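Local coordinates for heroin esterase (Rhodococcus sp., PDB 1LZL), which probably hydrolyses acetyl ester groups, heroin among its substrates, as an esterase of the alpha/beta hydrolase fold, at residues Pro151-Gly157 and Val179-Phe185; Leu171-Asp175 and Ile236-Pro240; Leu246-Thr252 and Leu273-Ser279. All blocks are in the same frame, centred on the assembly; numbering follows the deposited sequence.

Interaction 1 (Pro151-Gly157 and Val179-Phe185); sequences PSRIAVG and VPVAFQF
The Phe183 ring meets the methyl group of Ala155 at its edge, close to the ring plane, and the two CB atoms, Ala155 CB and Phe183 CB, lie 4.0 Å apart. With CG anti to the backbone N (chi1 -169°), the rest of this ring is carried away from strand 153-157, and Pro251 packs on it. Phe185 behaves likewise: its CB rests against the backbone of Gly157, while its ring runs on to lie nearly parallel with that of Tyr253. Val156 points to the other face of the sheet, together with Gln184, and there its CG2 comes 3.9 Å from Val181 CG1, the two valines crossing at about a right angle. Helix 161-176 covers Val156 and Gln184 on this face. The backbones are laced by three bonds: Ala182 N to Ile154 O (2.8 Å), Val156 N to Phe183 O (2.9 Å) and Phe185 N to Val156 O (2.9 Å). Ahead of the paired residues one water bridges the two chain stretches. It donates to Pro151 O and Pro180 O, both at 2.7 Å, and accepts from Ile154 N. These are neighbouring parallel strands joined through helix 161-176, a beta-alpha-beta crossover of the alpha/beta hydrolase sheet, and strand 153-159 runs on into a GxSxG sequence that fits the nucleophile elbow of this fold.

Interaction 2 (Leu171-Asp175 and Ile236-Pro240); sequences LKARD and IYAAP
Asp175 OD1 is gripped by two nitrogens of the adjacent Arg174, NE at 3.0 Å and NH2 at 2.9 Å, while the other carboxylate oxygen reaches across to Tyr237. Both nitrogens approach OD1 on its syn side, and the oxygen sits close to the guanidinium plane. The hydroxyl of Tyr237 donates to Asp175 OD2 at 2.6 Å, on the anti lone pair of that oxygen, with carboxylate and ring planes 67° apart. The salt bridge probably favours the ionised carboxylate. Arg174 is steadied in turn by NH1, which bonds to the carbonyls of Asp245 and Thr247.

The Tyr237 ring is sandwiched. Ile236 CG1 stands over the centre of one face; on the opposite face Lys172 CE forms a CH-pi contact, 3.8 Å from the ring centroid. Bends in the lysine chain, the first at chi3 -81°, fold its end over the ring, and NZ makes an off-centre cation-pi contact 4.4 Å from the centroid. Leu171 CB lies at the ring edge, in its plane, 3.9 Å from Tyr237 CE1. Farther along, Leu171 CD1 packs 3.8 Å from Pro240 CB. Thus the last turns of helix 161-176, the connecting helix of a beta-alpha-beta unit, are fastened to the long excursion between helix 211-222 and strand 252-257 of the alpha/beta hydrolase fold.

Interaction 3 (Leu246-Thr252 and Leu273-Ser279); sequences LTGLPPT and LLQAGVS
Leu273 and Val278 carry most of the packing against the 246-252 segment. The two methyls of Leu273 part company: CD2 turns to Leu249, 3.6 Å from its CD1, and CD1 to Thr252, 3.8 Å from its CG2, each pair crossing at about a right angle. CG anti to the carbonyl carbon (chi1 -74°) sends this fork across from the last helical turn. Beside it, Ala276 CB sits 3.8 Å from Leu246 CB. Val278 straddles the bend of the facing segment with both branches. Its CG1 presses tightly on Pro250 O at 3.2 Å, and its CG2 lies 3.5 Å from Leu246 O, a buried carbonyl oxygen for which the model offers no hydrogen-bond partner.

The contact lies at the edge of the alpha/beta hydrolase sheet, where the chain enters strand 252-257 and, after helix 263-275, turns into the neighbouring parallel strand 280-285. Pairing of those strands is announced by Thr252 N, which donates to Ser279 O at 2.8 Å, nearly straight onto the carbonyl.

Each backbone has its own device for presenting these groups. The helix ends in a Schellman motif, Gly277 leaving helical geometry with positive phi, and this swings Val278 back over the facing segment. Opposite, Leu246 to Leu249 form a type II beta turn with Gly248 at its third position. A water joins the two bends, donating to Ala276 O and accepting from Gly248 N. Thr252 OG1 donates to Pro250 O at 2.7 Å and accepts from Gln184 NE2, two bonds that fix its rotation. Farther out, helix 161-176 backs Leu249 through Val170, Leu171 and Arg174.

Overall arrangement
Following the chain from the N terminus, the first of these segments lies on strand 153-159, followed by helix 161-176, and interaction 1 closes that loop when strand 183-187 falls in beside it. Interaction 2 starts on the helix, within that loop, but waits until 236-240 for its partner, so the two cross along the sequence. Interaction 3 follows both in series and closes a loop about as short as that of interaction 1, from 246-252 through strand 252-257 and helix 263-275 to the start of strand 280-285. Direct contacts join them: Ala173 packs on Val179 and Val181, Arg174 links interaction 2 to interaction 3, and a backbone bond of Gln184 with Pro251 carries the sheet on from interaction 1 to interaction 3.

Interaction 1 (Pro151-Gly157 and Val179-Phe185)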
loop_
_atom_site.group_PDB
_atom_site.type_symbol
_atom_site.label_atom_id
_atom_site.label_comp_id
_atom_site.label_asym_id
_atom_site.label_seq_id
_atom_site.Cartn_x
_atom_site.Cartn_y
_atom_site.Cartn_z
ATOM N N PRO A 151 -5.105 18.896 -9.319
ATOM C CA PRO A 151 -4.254 18.852 -8.119
ATOM C C PRO A 151 -5.064 18.869 -6.827
ATOM O O PRO A 151 -4.577 18.539 -5.743
ATOM C CB PRO A 151 -3.386 20.119 -8.253
ATOM C CG PRO A 151 -4.262 21.037 -9.103
ATOM C CD PRO A 151 -5.001 20.173 -10.074
ATOM N N SER A 152 -6.332 19.258 -6.945
ATOM C CA SER A 152 -7.228 19.257 -5.796
ATOM C C SER A 152 -7.802 17.864 -5.575
ATOM O O SER A 152 -8.548 17.663 -4.591
ATOM C CB SER A 152 -8.367 20.270 -5.981
ATOM O OG SER A 152 -9.407 19.731 -6.801
ATOM N N ARG A 153 -7.495 16.873 -6.403
ATOM C CA ARG A 153 -8.087 15.538 -6.202
ATOM C C ARG A 153 -7.000 14.472 -6.382
ATOM O O ARG A 153 -7.067 13.661 -7.294
ATOM C CB ARG A 153 -9.252 15.342 -7.187
ATOM C CG ARG A 153 -10.437 16.213 -6.715
ATOM C CD ARG A 153 -11.713 15.911 -7.458
ATOM N NE ARG A 153 -11.583 16.303 -8.869
ATOM C CZ ARG A 153 -12.366 15.783 -9.793
ATOM N NH1 ARG A 153 -13.285 14.879 -9.447
ATOM N NH2 ARG A 153 -12.238 16.150 -11.076
ATOM N N ILE A 154 -6.016 14.565 -5.466
ATOM C CA ILE A 154 -4.958 13.561 -5.393
ATOM C C ILE A 154 -5.281 12.613 -4.236
ATOM O O ILE A 154 -5.481 13.080 -3.110
ATOM C CB ILE A 154 -3.587 14.215 -5.154
ATOM C CG1 ILE A 154 -3.258 15.227 -6.270
ATOM C CG2 ILE A 154 -2.491 13.160 -4.976
ATOM C CD1 ILE A 154 -2.077 16.110 -5.906
ATOM N N ALA A 155 -5.314 11.327 -4.539
ATOM C CA ALA A 155 -5.394 10.291 -3.499
ATOM C C ALA A 155 -3.999 9.688 -3.286
ATOM O O ALA A 155 -3.267 9.577 -4.272
ATOM C CB ALA A 155 -6.398 9.187 -3.819
ATOM N N VAL A 156 -3.654 9.250 -2.099
ATOM C CA VAL A 156 -2.414 8.498 -1.847
ATOM C C VAL A 156 -2.859 7.163 -1.272
ATOM O O VAL A 156 -3.678 7.160 -0.324
ATOM C CB VAL A 156 -1.469 9.233 -0.905
ATOM C CG1 VAL A 156 -0.237 8.355 -0.644
ATOM C CG2 VAL A 156 -1.044 10.568 -1.525
ATOM N N GLY A 157 -2.356 6.057 -1.806
ATOM C CA GLY A 157 -2.787 4.760 -1.305
ATOM C C GLY A 157 -1.752 3.698 -1.501
ATOM O O GLY A 157 -0.784 3.866 -2.269
ATOM N N VAL A 179 1.653 19.877 -0.369
ATOM C CA VAL A 179 0.741 19.146 -1.266
ATOM C C VAL A 179 -0.538 18.782 -0.524
ATOM O O VAL A 179 -0.406 18.065 0.496
ATOM C CB VAL A 179 1.359 17.813 -1.744
ATOM C CG1 VAL A 179 0.365 17.096 -2.693
ATOM C CG2 VAL A 179 2.690 18.074 -2.391
ATOM N N PRO A 180 -1.700 19.200 -0.990
ATOM C CA PRO A 180 -2.964 18.797 -0.353
ATOM C C PRO A 180 -3.305 17.374 -0.850
ATOM O O PRO A 180 -3.239 17.076 -2.052
ATOM C CB PRO A 180 -3.941 19.823 -0.865
ATOM C CG PRO A 180 -3.460 20.078 -2.271
ATOM C CD PRO A 180 -1.951 20.102 -2.168
ATOM N N VAL A 181 -3.650 16.482 0.075
ATOM C CA VAL A 181 -4.098 15.130 -0.266
ATOM C C VAL A 181 -5.608 15.016 0.003
ATOM O O VAL A 181 -6.030 15.321 1.142
ATOM C CB VAL A 181 -3.256 14.093 0.512
ATOM C CG1 VAL A 181 -3.836 12.706 0.228
ATOM C CG2 VAL A 181 -1.786 14.155 0.135
ATOM N N ALA A 182 -6.372 14.654 -1.025
ATOM C CA ALA A 182 -7.838 14.620 -0.928
ATOM C C ALA A 182 -8.371 13.340 -0.267
ATOM O O ALA A 182 -9.465 13.343 0.311
ATOM C CB ALA A 182 -8.468 14.752 -2.304
ATOM N N PHE A 183 -7.615 12.253 -0.373
ATOM C CA PHE A 183 -8.102 10.922 0.038
ATOM C C PHE A 183 -6.923 9.997 0.305
ATOM O O PHE A 183 -5.901 10.104 -0.398
ATOM C CB PHE A 183 -9.008 10.332 -1.027
ATOM C CG PHE A 183 -9.776 9.081 -0.586
ATOM C CD1 PHE A 183 -10.758 9.158 0.391
ATOM C CD2 PHE A 183 -9.489 7.856 -1.166
ATOM C CE1 PHE A 183 -11.499 8.049 0.790
ATOM C CE2 PHE A 183 -10.225 6.739 -0.791
ATOM C CZ PHE A 183 -11.204 6.824 0.189
ATOM N N GLN A 184 -7.087 9.137 1.316
ATOM C CA GLN A 184 -6.064 8.172 1.720
ATOM C C GLN A 184 -6.607 6.765 1.659
ATOM O O GLN A 184 -7.627 6.508 2.296
ATOM C CB GLN A 184 -5.601 8.557 3.133
ATOM C CG GLN A 184 -4.615 7.547 3.701
ATOM C CD GLN A 184 -4.025 7.956 5.038
ATOM O OE1 GLN A 184 -2.827 7.813 5.225
ATOM N NE2 GLN A 184 -4.887 8.425 5.948
ATOM N N PHE A 185 -5.946 5.839 0.955
ATOM C CA PHE A 185 -6.478 4.490 0.765
ATOM C C PHE A 185 -5.445 3.481 1.277
ATOM O O PHE A 185 -4.370 3.354 0.632
ATOM C CB PHE A 185 -6.810 4.285 -0.721
ATOM C CG PHE A 185 -7.391 2.916 -1.001
ATOM C CD1 PHE A 185 -6.608 1.785 -1.241
ATOM C CD2 PHE A 185 -8.766 2.763 -0.998
ATOM C CE1 PHE A 185 -7.191 0.555 -1.447
ATOM C CE2 PHE A 185 -9.345 1.525 -1.232
ATOM C CZ PHE A 185 -8.572 0.412 -1.441
HETATM O O HOH W 1 -5.410 16.935 -3.718
#

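Interaction 2 (Leu171-Asp175 and Ile236-Pro240)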
loop_
_atom_site.group_PDB
_atom_site.type_symbol
_atom_site.label_atom_id
_atom_site.label_comp_id
_atom_site.label_asym_id
_atom_site.label_seq_id
_atom_site.Cartn_x
_atom_site.Cartn_y
_atom_site.Cartn_z
ATOM N N LEU A 171 1.149 11.568 6.224
ATOM C CA LEU A 171 1.592 12.308 7.402
ATOM C C LEU A 171 2.585 13.395 6.979
ATOM O O LEU A 171 2.444 14.553 7.404
ATOM C CB LEU A 171 2.230 11.423 8.477
ATOM C CG LEU A 171 1.173 10.659 9.286
ATOM C CD1 LEU A 171 1.822 9.438 9.931
ATOM C CD2 LEU A 171 0.552 11.604 10.320
ATOM N N LYS A 172 3.575 13.021 6.159
ATOM C CA LYS A 172 4.601 13.965 5.724
ATOM C C LYS A 172 3.983 15.085 4.924
ATOM O O LYS A 172 4.342 16.283 5.113
ATOM C CB LYS A 172 5.672 13.200 4.908
ATOM C CG LYS A 172 6.821 14.148 4.521
ATOM C CD LYS A 172 8.045 13.307 4.139
ATOM C CE LYS A 172 8.748 12.869 5.434
ATOM N NZ LYS A 172 9.968 13.689 5.753
ATOM N N ALA A 173 3.028 14.806 4.052
ATOM C CA ALA A 173 2.354 15.815 3.215
ATOM C C ALA A 173 1.611 16.820 4.087
ATOM O O ALA A 173 1.720 18.040 3.875
ATOM C CB ALA A 173 1.445 15.155 2.177
ATOM N N ARG A 174 0.905 16.284 5.099
ATOM C CA ARG A 174 0.218 17.209 5.997
ATOM C C ARG A 174 1.186 18.097 6.731
ATOM O O ARG A 174 1.015 19.325 6.789
ATOM C CB ARG A 174 -0.627 16.388 6.995
ATOM C CG ARG A 174 -1.335 17.295 7.985
ATOM C CD ARG A 174 -1.748 16.588 9.236
ATOM N NE ARG A 174 -0.604 16.108 9.994
ATOM C CZ ARG A 174 -0.678 15.293 11.066
ATOM N NH1 ARG A 174 -1.846 14.840 11.540
ATOM N NH2 ARG A 174 0.462 14.937 11.652
ATOM N N ASP A 175 2.211 17.444 7.310
ATOM C CA ASP A 175 3.160 18.195 8.135
ATOM C C ASP A 175 3.934 19.253 7.362
ATOM O O ASP A 175 4.229 20.327 7.921
ATOM C CB ASP A 175 4.129 17.225 8.799
ATOM C CG ASP A 175 3.504 16.379 9.882
ATOM O OD1 ASP A 175 2.336 16.616 10.259
ATOM O OD2 ASP A 175 4.177 15.447 10.382
ATOM N N ILE A 236 7.754 8.771 12.862
ATOM C CA ILE A 236 6.331 8.529 12.572
ATOM C C ILE A 236 6.135 8.317 11.070
ATOM O O ILE A 236 5.085 7.744 10.724
ATOM C CB ILE A 236 5.440 9.684 13.049
ATOM C CG1 ILE A 236 5.686 10.991 12.261
ATOM C CG2 ILE A 236 5.566 9.833 14.553
ATOM C CD1 ILE A 236 4.658 12.058 12.572
ATOM N N TYR A 237 7.064 8.738 10.218
ATOM C CA TYR A 237 6.878 8.477 8.797
ATOM C C TYR A 237 7.290 7.040 8.435
ATOM O O TYR A 237 6.874 6.569 7.360
ATOM C CB TYR A 237 7.651 9.490 7.959
ATOM C CG TYR A 237 7.381 10.916 8.406
ATOM C CD1 TYR A 237 6.116 11.451 8.390
ATOM C CD2 TYR A 237 8.397 11.744 8.849
ATOM C CE1 TYR A 237 5.839 12.737 8.788
ATOM C CE2 TYR A 237 8.152 13.043 9.263
ATOM C CZ TYR A 237 6.873 13.552 9.217
ATOM O OH TYR A 237 6.632 14.842 9.657
ATOM N N ALA A 238 8.084 6.386 9.270
ATOM C CA ALA A 238 8.454 4.994 9.127
ATOM C C ALA A 238 7.329 4.110 9.663
ATOM O O ALA A 238 6.964 3.120 9.024
ATOM C CB ALA A 238 9.762 4.677 9.860
ATOM N N ALA A 239 6.831 4.447 10.864
ATOM C CA ALA A 239 5.829 3.629 11.551
ATOM C C ALA A 239 4.684 4.544 11.972
ATOM O O ALA A 239 4.717 5.080 13.114
ATOM C CB ALA A 239 6.434 2.922 12.777
ATOM N N PRO A 240 3.753 4.820 11.082
ATOM C CA PRO A 240 2.666 5.766 11.355
ATOM C C PRO A 240 1.900 5.465 12.630
ATOM O O PRO A 240 1.358 6.416 13.227
ATOM C CB PRO A 240 1.788 5.617 10.101
ATOM C CG PRO A 240 2.809 5.320 9.012
ATOM C CD PRO A 240 3.762 4.359 9.660
HETATM O O HOH W 2 8.376 15.874 7.735
#

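Interaction 3 (Leu246-Thr252 and Leu273-Ser279)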
loop_
_atom_site.group_PDB
_atom_site.type_symbol
_atom_site.label_atom_id
_atom_site.label_comp_id
_atom_site.label_asym_id
_atom_site.label_seq_id
_atom_site.Cartn_x
_atom_site.Cartn_y
_atom_site.Cartn_z
ATOM N N LEU A 246 -3.209 12.703 14.806
ATOM C CA LEU A 246 -3.790 12.301 13.533
ATOM C C LEU A 246 -4.817 13.291 13.005
ATOM O O LEU A 246 -5.513 13.024 12.031
ATOM C CB LEU A 246 -4.421 10.892 13.642
ATOM C CG LEU A 246 -3.431 9.807 14.078
ATOM C CD1 LEU A 246 -4.107 8.440 14.169
ATOM C CD2 LEU A 246 -2.249 9.759 13.108
ATOM N N THR A 247 -4.919 14.482 13.667
ATOM C CA THR A 247 -5.917 15.404 13.132
ATOM C C THR A 247 -5.498 15.984 11.778
ATOM O O THR A 247 -4.305 16.069 11.466
ATOM C CB THR A 247 -6.206 16.588 14.091
ATOM O OG1 THR A 247 -5.006 17.366 14.137
ATOM C CG2 THR A 247 -6.557 16.093 15.504
ATOM N N GLY A 248 -6.530 16.375 11.025
ATOM C CA GLY A 248 -6.270 17.048 9.753
ATOM C C GLY A 248 -5.730 16.133 8.670
ATOM O O GLY A 248 -5.319 16.636 7.631
ATOM N N LEU A 249 -5.736 14.814 8.850
ATOM C CA LEU A 249 -5.427 13.877 7.781
ATOM C C LEU A 249 -6.620 13.719 6.858
ATOM O O LEU A 249 -7.773 14.059 7.171
ATOM C CB LEU A 249 -4.964 12.527 8.369
ATOM C CG LEU A 249 -3.623 12.660 9.110
ATOM C CD1 LEU A 249 -3.331 11.391 9.897
ATOM C CD2 LEU A 249 -2.460 12.946 8.152
ATOM N N PRO A 250 -6.434 13.234 5.620
ATOM C CA PRO A 250 -7.517 13.153 4.654
ATOM C C PRO A 250 -8.554 12.069 4.977
ATOM O O PRO A 250 -8.200 11.124 5.674
ATOM C CB PRO A 250 -6.792 12.748 3.344
ATOM C CG PRO A 250 -5.356 12.798 3.603
ATOM C CD PRO A 250 -5.158 12.676 5.083
ATOM N N PRO A 251 -9.768 12.178 4.436
ATOM C CA PRO A 251 -10.751 11.059 4.520
ATOM C C PRO A 251 -10.030 9.794 4.064
ATOM O O PRO A 251 -9.208 9.814 3.128
ATOM C CB PRO A 251 -11.878 11.445 3.561
ATOM C CG PRO A 251 -11.765 12.944 3.412
ATOM C CD PRO A 251 -10.315 13.287 3.648
ATOM N N THR A 252 -10.283 8.699 4.774
ATOM C CA THR A 252 -9.478 7.493 4.606
ATOM C C THR A 252 -10.334 6.252 4.463
ATOM O O THR A 252 -11.377 6.157 5.107
ATOM C CB THR A 252 -8.618 7.350 5.875
ATOM O OG1 THR A 252 -7.714 8.471 5.913
ATOM C CG2 THR A 252 -7.760 6.067 5.911
ATOM N N LEU A 273 -7.777 7.484 13.832
ATOM C CA LEU A 273 -8.127 8.523 12.875
ATOM C C LEU A 273 -9.536 9.057 13.137
ATOM O O LEU A 273 -9.779 10.281 13.177
ATOM C CB LEU A 273 -8.021 7.940 11.449
ATOM C CG LEU A 273 -6.659 7.697 10.826
ATOM C CD1 LEU A 273 -6.835 6.855 9.552
ATOM C CD2 LEU A 273 -5.927 8.986 10.454
ATOM N N LEU A 274 -10.505 8.163 13.285
ATOM C CA LEU A 274 -11.873 8.530 13.599
ATOM C C LEU A 274 -11.914 9.392 14.866
ATOM O O LEU A 274 -12.586 10.426 14.859
ATOM C CB LEU A 274 -12.728 7.264 13.852
ATOM C CG LEU A 274 -13.107 6.573 12.521
ATOM C CD1 LEU A 274 -13.540 5.143 12.770
ATOM C CD2 LEU A 274 -14.218 7.321 11.762
ATOM N N GLN A 275 -11.208 8.982 15.900
ATOM C CA GLN A 275 -11.250 9.735 17.147
ATOM C C GLN A 275 -10.590 11.119 16.983
ATOM O O GLN A 275 -10.853 12.040 17.763
ATOM C CB GLN A 275 -10.554 8.913 18.237
ATOM C CG GLN A 275 -11.387 7.700 18.624
ATOM C CD GLN A 275 -10.730 6.763 19.583
ATOM O OE1 GLN A 275 -9.490 6.637 19.646
ATOM N NE2 GLN A 275 -11.518 6.005 20.347
ATOM N N ALA A 276 -9.753 11.284 15.969
ATOM C CA ALA A 276 -9.103 12.570 15.641
ATOM C C ALA A 276 -10.004 13.370 14.718
ATOM O O ALA A 276 -9.519 14.453 14.329
ATOM C CB ALA A 276 -7.706 12.321 15.039
ATOM N N GLY A 277 -11.215 12.950 14.403
ATOM C CA GLY A 277 -12.152 13.715 13.588
ATOM C C GLY A 277 -12.028 13.501 12.101
ATOM O O GLY A 277 -12.712 14.184 11.327
ATOM N N VAL A 278 -11.220 12.513 11.677
ATOM C CA VAL A 278 -11.060 12.174 10.282
ATOM C C VAL A 278 -12.227 11.289 9.828
ATOM O O VAL A 278 -12.663 10.395 10.593
ATOM C CB VAL A 278 -9.735 11.446 10.032
ATOM C CG1 VAL A 278 -9.579 11.149 8.530
ATOM C CG2 VAL A 278 -8.572 12.298 10.511
ATOM N N SER A 279 -12.755 11.491 8.642
ATOM C CA SER A 279 -13.772 10.627 8.059
ATOM C C SER A 279 -13.090 9.309 7.634
ATOM O O SER A 279 -12.154 9.363 6.811
ATOM C CB SER A 279 -14.479 11.273 6.890
ATOM O OG SER A 279 -15.486 10.426 6.348
HETATM O O HOH W 3 -9.515 15.845 11.833
#